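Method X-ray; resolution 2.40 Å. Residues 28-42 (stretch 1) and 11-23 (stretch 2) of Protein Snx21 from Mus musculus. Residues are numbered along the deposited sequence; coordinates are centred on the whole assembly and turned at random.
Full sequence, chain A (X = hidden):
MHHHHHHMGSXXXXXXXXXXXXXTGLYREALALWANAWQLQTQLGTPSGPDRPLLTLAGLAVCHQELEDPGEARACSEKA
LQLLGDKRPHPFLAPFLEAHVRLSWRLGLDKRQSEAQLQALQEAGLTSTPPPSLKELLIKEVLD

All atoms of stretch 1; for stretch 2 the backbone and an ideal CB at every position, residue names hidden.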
# COMPACT_ATOMS: atom_id res chain seq x y z
N ARG A 28 10.78 18.42 15.16
CA ARG A 28 9.83 19.53 15.10
C ARG A 28 9.61 20.04 13.67
O ARG A 28 8.46 20.32 13.28
CB ARG A 28 10.23 20.66 16.05
CG ARG A 28 9.15 21.71 16.26
CD ARG A 28 9.27 22.39 17.63
NE ARG A 28 8.80 21.53 18.71
CZ ARG A 28 7.52 21.29 18.97
NH1 ARG A 28 6.58 21.84 18.22
NH2 ARG A 28 7.18 20.50 19.97
N GLU A 29 10.68 20.13 12.88
CA GLU A 29 10.57 20.49 11.46
C GLU A 29 9.78 19.42 10.70
O GLU A 29 8.91 19.74 9.90
CB GLU A 29 11.96 20.69 10.82
CG GLU A 29 12.00 21.73 9.69
CD GLU A 29 13.42 21.96 9.13
OE1 GLU A 29 14.41 21.77 9.88
OE2 GLU A 29 13.53 22.34 7.94
N ALA A 30 10.09 18.16 10.98
CA ALA A 30 9.44 17.02 10.31
C ALA A 30 7.94 16.95 10.60
O ALA A 30 7.16 16.62 9.70
CB ALA A 30 10.11 15.71 10.71
N LEU A 31 7.54 17.26 11.83
CA LEU A 31 6.16 17.07 12.27
C LEU A 31 5.13 17.78 11.39
O LEU A 31 4.16 17.17 10.94
CB LEU A 31 5.98 17.47 13.74
CG LEU A 31 4.57 17.33 14.32
CD1 LEU A 31 4.18 15.87 14.45
CD2 LEU A 31 4.46 18.05 15.67
N ALA A 32 5.35 19.07 11.16
CA ALA A 32 4.47 19.88 10.33
C ALA A 32 4.28 19.27 8.93
O ALA A 32 3.17 19.23 8.41
CB ALA A 32 5.00 21.31 10.24
N LEU A 33 5.37 18.80 8.33
CA LEU A 33 5.33 18.16 7.01
C LEU A 33 4.48 16.88 6.98
O LEU A 33 3.60 16.73 6.13
CB LEU A 33 6.74 17.89 6.49
CG LEU A 33 7.58 19.15 6.29
CD1 LEU A 33 8.92 18.82 5.64
CD2 LEU A 33 6.81 20.16 5.45
N TRP A 34 4.76 15.95 7.89
CA TRP A 34 3.90 14.78 8.05
C TRP A 34 2.43 15.18 8.25
O TRP A 34 1.52 14.51 7.75
CB TRP A 34 4.33 13.92 9.25
CG TRP A 34 5.68 13.22 9.21
CD1 TRP A 34 6.72 13.39 10.08
CD2 TRP A 34 6.10 12.21 8.28
NE1 TRP A 34 7.76 12.57 9.75
CE2 TRP A 34 7.42 11.82 8.65
CE3 TRP A 34 5.51 11.58 7.17
CZ2 TRP A 34 8.15 10.85 7.96
CZ3 TRP A 34 6.23 10.61 6.48
CH2 TRP A 34 7.54 10.26 6.88
N ALA A 35 2.20 16.25 9.01
CA ALA A 35 0.87 16.64 9.47
C ALA A 35 0.01 17.17 8.33
O ALA A 35 -1.17 16.84 8.24
CB ALA A 35 0.98 17.68 10.58
N ASN A 36 0.60 18.00 7.48
CA ASN A 36 -0.07 18.47 6.28
C ASN A 36 -0.28 17.38 5.22
O ASN A 36 -1.34 17.31 4.61
CB ASN A 36 0.68 19.67 5.70
CG ASN A 36 0.66 20.87 6.63
OD1 ASN A 36 -0.36 21.18 7.25
ND2 ASN A 36 1.80 21.53 6.76
N ALA A 37 0.72 16.52 5.02
CA ALA A 37 0.56 15.35 4.17
C ALA A 37 -0.58 14.45 4.65
O ALA A 37 -1.34 13.93 3.85
CB ALA A 37 1.86 14.55 4.10
N TRP A 38 -0.70 14.28 5.97
CA TRP A 38 -1.84 13.56 6.54
C TRP A 38 -3.19 14.20 6.18
O TRP A 38 -4.10 13.52 5.73
CB TRP A 38 -1.72 13.44 8.07
CG TRP A 38 -2.90 12.73 8.64
CD1 TRP A 38 -3.91 13.29 9.37
CD2 TRP A 38 -3.24 11.35 8.48
NE1 TRP A 38 -4.84 12.34 9.70
CE2 TRP A 38 -4.45 11.13 9.16
CE3 TRP A 38 -2.63 10.27 7.83
CZ2 TRP A 38 -5.06 9.89 9.22
CZ3 TRP A 38 -3.23 9.03 7.89
CH2 TRP A 38 -4.44 8.85 8.57
N GLN A 39 -3.30 15.51 6.39
CA GLN A 39 -4.47 16.29 5.99
C GLN A 39 -4.83 16.16 4.50
O GLN A 39 -6.00 15.94 4.16
CB GLN A 39 -4.27 17.77 6.36
CG GLN A 39 -5.30 18.74 5.77
CD GLN A 39 -6.63 18.68 6.48
OE1 GLN A 39 -6.71 18.23 7.63
NE2 GLN A 39 -7.69 19.13 5.81
N LEU A 40 -3.84 16.33 3.62
CA LEU A 40 -4.03 16.10 2.19
C LEU A 40 -4.72 14.75 1.91
O LEU A 40 -5.76 14.70 1.27
CB LEU A 40 -2.68 16.15 1.45
CG LEU A 40 -1.97 17.51 1.30
CD1 LEU A 40 -0.49 17.31 1.01
CD2 LEU A 40 -2.61 18.37 0.20
N GLN A 41 -4.12 13.68 2.43
CA GLN A 41 -4.61 12.33 2.19
C GLN A 41 -6.01 12.07 2.73
O GLN A 41 -6.80 11.37 2.10
CB GLN A 41 -3.64 11.30 2.79
CG GLN A 41 -2.22 11.38 2.24
CD GLN A 41 -1.28 10.40 2.94
OE1 GLN A 41 -1.37 9.19 2.75
NE2 GLN A 41 -0.38 10.93 3.77
N THR A 42 -6.32 12.64 3.90
CA THR A 42 -7.54 12.31 4.63
C THR A 42 -8.83 12.83 3.98
O THR A 42 -9.91 12.28 4.20
CB THR A 42 -7.47 12.76 6.12
OG1 THR A 42 -8.57 12.22 6.85
CG2 THR A 42 -7.50 14.27 6.24
N UNK A 11 1.62 14.50 -2.84
CA UNK A 11 1.92 14.25 -1.43
C UNK A 11 3.33 13.65 -1.19
O UNK A 11 3.91 13.84 -0.12
CB UNK A 11 0.86 13.31 -0.85
N UNK A 12 3.86 12.95 -2.19
CA UNK A 12 5.16 12.27 -2.07
C UNK A 12 6.42 13.15 -1.92
O UNK A 12 7.34 12.77 -1.21
CB UNK A 12 5.35 11.39 -3.31
N UNK A 13 6.49 14.32 -2.60
CA UNK A 13 7.62 15.21 -2.28
C UNK A 13 7.68 15.62 -0.81
O UNK A 13 8.78 15.79 -0.26
CB UNK A 13 7.54 16.47 -3.14
N UNK A 14 6.52 15.77 -0.17
CA UNK A 14 6.43 16.18 1.23
C UNK A 14 6.85 15.04 2.15
O UNK A 14 7.62 15.24 3.09
CB UNK A 14 5.01 16.64 1.57
N UNK A 15 6.36 13.83 1.86
CA UNK A 15 6.74 12.64 2.61
C UNK A 15 8.24 12.39 2.53
O UNK A 15 8.87 12.04 3.52
CB UNK A 15 5.98 11.42 2.09
N UNK A 16 8.79 12.55 1.32
CA UNK A 16 10.23 12.47 1.06
C UNK A 16 11.02 13.39 2.00
O UNK A 16 11.91 12.93 2.71
CB UNK A 16 10.52 12.83 -0.40
N UNK A 17 10.68 14.68 2.00
CA UNK A 17 11.34 15.64 2.87
C UNK A 17 11.08 15.32 4.35
O UNK A 17 12.01 15.32 5.15
CB UNK A 17 10.87 17.06 2.54
N UNK A 18 9.83 15.03 4.71
CA UNK A 18 9.52 14.66 6.10
C UNK A 18 10.35 13.46 6.54
O UNK A 18 10.84 13.43 7.67
CB UNK A 18 8.03 14.35 6.25
N UNK A 19 10.53 12.49 5.65
CA UNK A 19 11.33 11.32 5.97
C UNK A 19 12.81 11.65 6.22
O UNK A 19 13.40 11.15 7.18
CB UNK A 19 11.21 10.30 4.83
N UNK A 20 13.41 12.50 5.40
CA UNK A 20 14.82 12.82 5.58
C UNK A 20 15.04 13.60 6.86
O UNK A 20 15.95 13.30 7.64
CB UNK A 20 15.35 13.61 4.38
N UNK A 21 14.18 14.60 7.08
CA UNK A 21 14.21 15.39 8.31
C UNK A 21 14.12 14.52 9.57
O UNK A 21 14.83 14.78 10.54
CB UNK A 21 13.06 16.40 8.30
N UNK A 22 13.27 13.50 9.54
CA UNK A 22 13.08 12.58 10.66
C UNK A 22 14.30 11.70 10.87
O UNK A 22 14.68 11.39 12.01
CB UNK A 22 11.84 11.71 10.43
N UNK A 23 14.92 11.29 9.77
CA UNK A 23 16.10 10.44 9.85
C UNK A 23 17.33 11.20 10.35
O UNK A 23 18.19 10.62 11.00
CB UNK A 23 16.39 9.83 8.48

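The two helices run nearly antiparallel, at 155° between their N-to-C directions with axes 8.3 Å apart at closest approach, so stretch 2 is read against stretch 1 from Gln-41 back to Glu-29.

Position 11 points toward stretch 1, its ideal CB 4.6 Å from Leu-40 CD1 and 5.2 Å from Ala-37 CB. The surroundings are largely apolar, and a medium aliphatic side chain would suit, whether branched at CB or not. The residue is Val-11, whose CG2 lies 3.7 Å from both Ala-37 CB and Leu-40 CD1.

Positions 12 and 13 have nothing of stretch 1 within 5.5 Å of their ideal CB atoms, so the contact restricts neither; they are Leu-12 and Pro-13, the latter tolerated in the first turn of the helix.

Position 14 points toward stretch 1, with its ideal CB 4.5 Å from Ala-37 CB. The small alanine leaves a hollow bordered by Leu-33, Asn-36 and Leu-40, open to a long side chain, either aliphatic or polar with an aliphatic stem. Glu-14 fills it as a knob, extended with chi1 and chi2 both t; its OE2 comes 3.5 Å from Asn-36 CB and its OE1 3.5 Å from Leu-40 CD1, so the carboxylate makes packing contacts here.

At position 15 CA-to-CB runs sideways, 4.5 Å from Trp-34 CZ3 at the ideal CB. Leucine, isoleucine or methionine could reach the ring. Leu-15 does so with CD2, 3.7 Å from both Trp-34 CZ3 and Ala-37 CB.

Position 16 points away and accepts almost anything; it is Arg-16, hydrogen-bonded elsewhere in the structure.

Position 17 is sideways, its ideal CB 4.1 Å from Leu-33 CD1, with the carboxylate of Glu-29 farther along. A long basic residue could combine both. Arg-17 lays CG 3.6 Å from Leu-33 CD1 and forms a salt bridge from NH2 to Glu-29 OE2 at 3.6 Å.

Position 18 is the tightest: the ideal CB is already 3.5 Å from Trp-34 CD2 and 3.8 Å from Leu-33 CB, which favours alanine or another very small residue. Ala-18 places its methyl over one face of the indole, CB lying 3.6 Å from the centroid of the six-membered ring of Trp-34 in a CH-pi contact.

Position 19 is sideways, 4.2 Å from Trp-34 CH2 at the ideal CB, and many residues would fit; Gln-19 leads its end away from stretch 1. Position 20 points away and is Ser-20, whose OG donates to Arg-17 O.

Position 21 points toward Ala-30, 3.9 Å from its CB, with Leu-33 CD1 5.5 Å from the ideal CB. A large aliphatic residue suits, and Leu-21 sets CD1 3.5 Å from Leu-33 CD1.

Position 22 lies 4.2 Å from Trp-34 NE1 at its ideal CB, inviting a short acceptor such as serine, threonine or asparagine. Thr-22 accepts the indole hydrogen bond, NE1 of Trp-34 to OG1 at 2.9 Å, while OG1 donates to Ala-18 O.

Position 23, out of reach, is Cys-23.

Stretch 2 (11-23) VLPELRRAQSLTC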
# COMPACT_ATOMS: atom_id res chain seq x y z
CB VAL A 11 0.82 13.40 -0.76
CG1 VAL A 11 1.17 11.91 -0.82
CG2 VAL A 11 0.61 13.83 0.68
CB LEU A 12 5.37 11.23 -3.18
CG LEU A 12 4.72 9.86 -2.95
CD1 LEU A 12 3.27 9.85 -3.43
CD2 LEU A 12 5.53 8.75 -3.62
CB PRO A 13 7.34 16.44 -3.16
CG PRO A 13 6.63 15.89 -4.33
CD PRO A 13 5.76 14.77 -3.80
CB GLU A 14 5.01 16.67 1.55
CG GLU A 14 4.92 17.69 2.69
CD GLU A 14 3.63 18.51 2.67
OE1 GLU A 14 2.82 18.32 1.73
OE2 GLU A 14 3.43 19.35 3.59
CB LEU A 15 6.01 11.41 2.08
CG LEU A 15 4.49 11.39 2.18
CD1 LEU A 15 3.98 10.06 1.66
CD2 LEU A 15 4.04 11.62 3.63
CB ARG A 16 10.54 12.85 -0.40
CG ARG A 16 10.49 11.68 -1.40
CD ARG A 16 10.51 12.17 -2.86
NE ARG A 16 9.58 11.40 -3.70
CZ ARG A 16 8.95 11.88 -4.77
NH1 ARG A 16 9.14 13.13 -5.17
NH2 ARG A 16 8.12 11.10 -5.45
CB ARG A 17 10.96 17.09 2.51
CG ARG A 17 11.65 18.16 3.38
CD ARG A 17 12.55 19.11 2.58
NE ARG A 17 13.05 20.22 3.39
CZ ARG A 17 14.27 20.27 3.95
NH1 ARG A 17 15.12 19.28 3.77
NH2 ARG A 17 14.62 21.32 4.68
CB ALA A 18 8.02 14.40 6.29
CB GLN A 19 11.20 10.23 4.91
CG GLN A 19 11.92 8.93 5.31
CD GLN A 19 12.27 8.06 4.12
OE1 GLN A 19 12.54 8.55 3.01
NE2 GLN A 19 12.26 6.74 4.33
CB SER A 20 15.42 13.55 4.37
OG SER A 20 14.80 14.79 4.13
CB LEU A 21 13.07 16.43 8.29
CG LEU A 21 13.24 17.59 7.31
CD1 LEU A 21 12.02 18.51 7.32
CD2 LEU A 21 14.51 18.39 7.63
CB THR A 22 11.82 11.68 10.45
OG1 THR A 22 10.65 12.50 10.28
CG2 THR A 22 11.59 10.75 11.63
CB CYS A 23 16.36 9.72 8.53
SG CYS A 23 15.24 8.33 8.32
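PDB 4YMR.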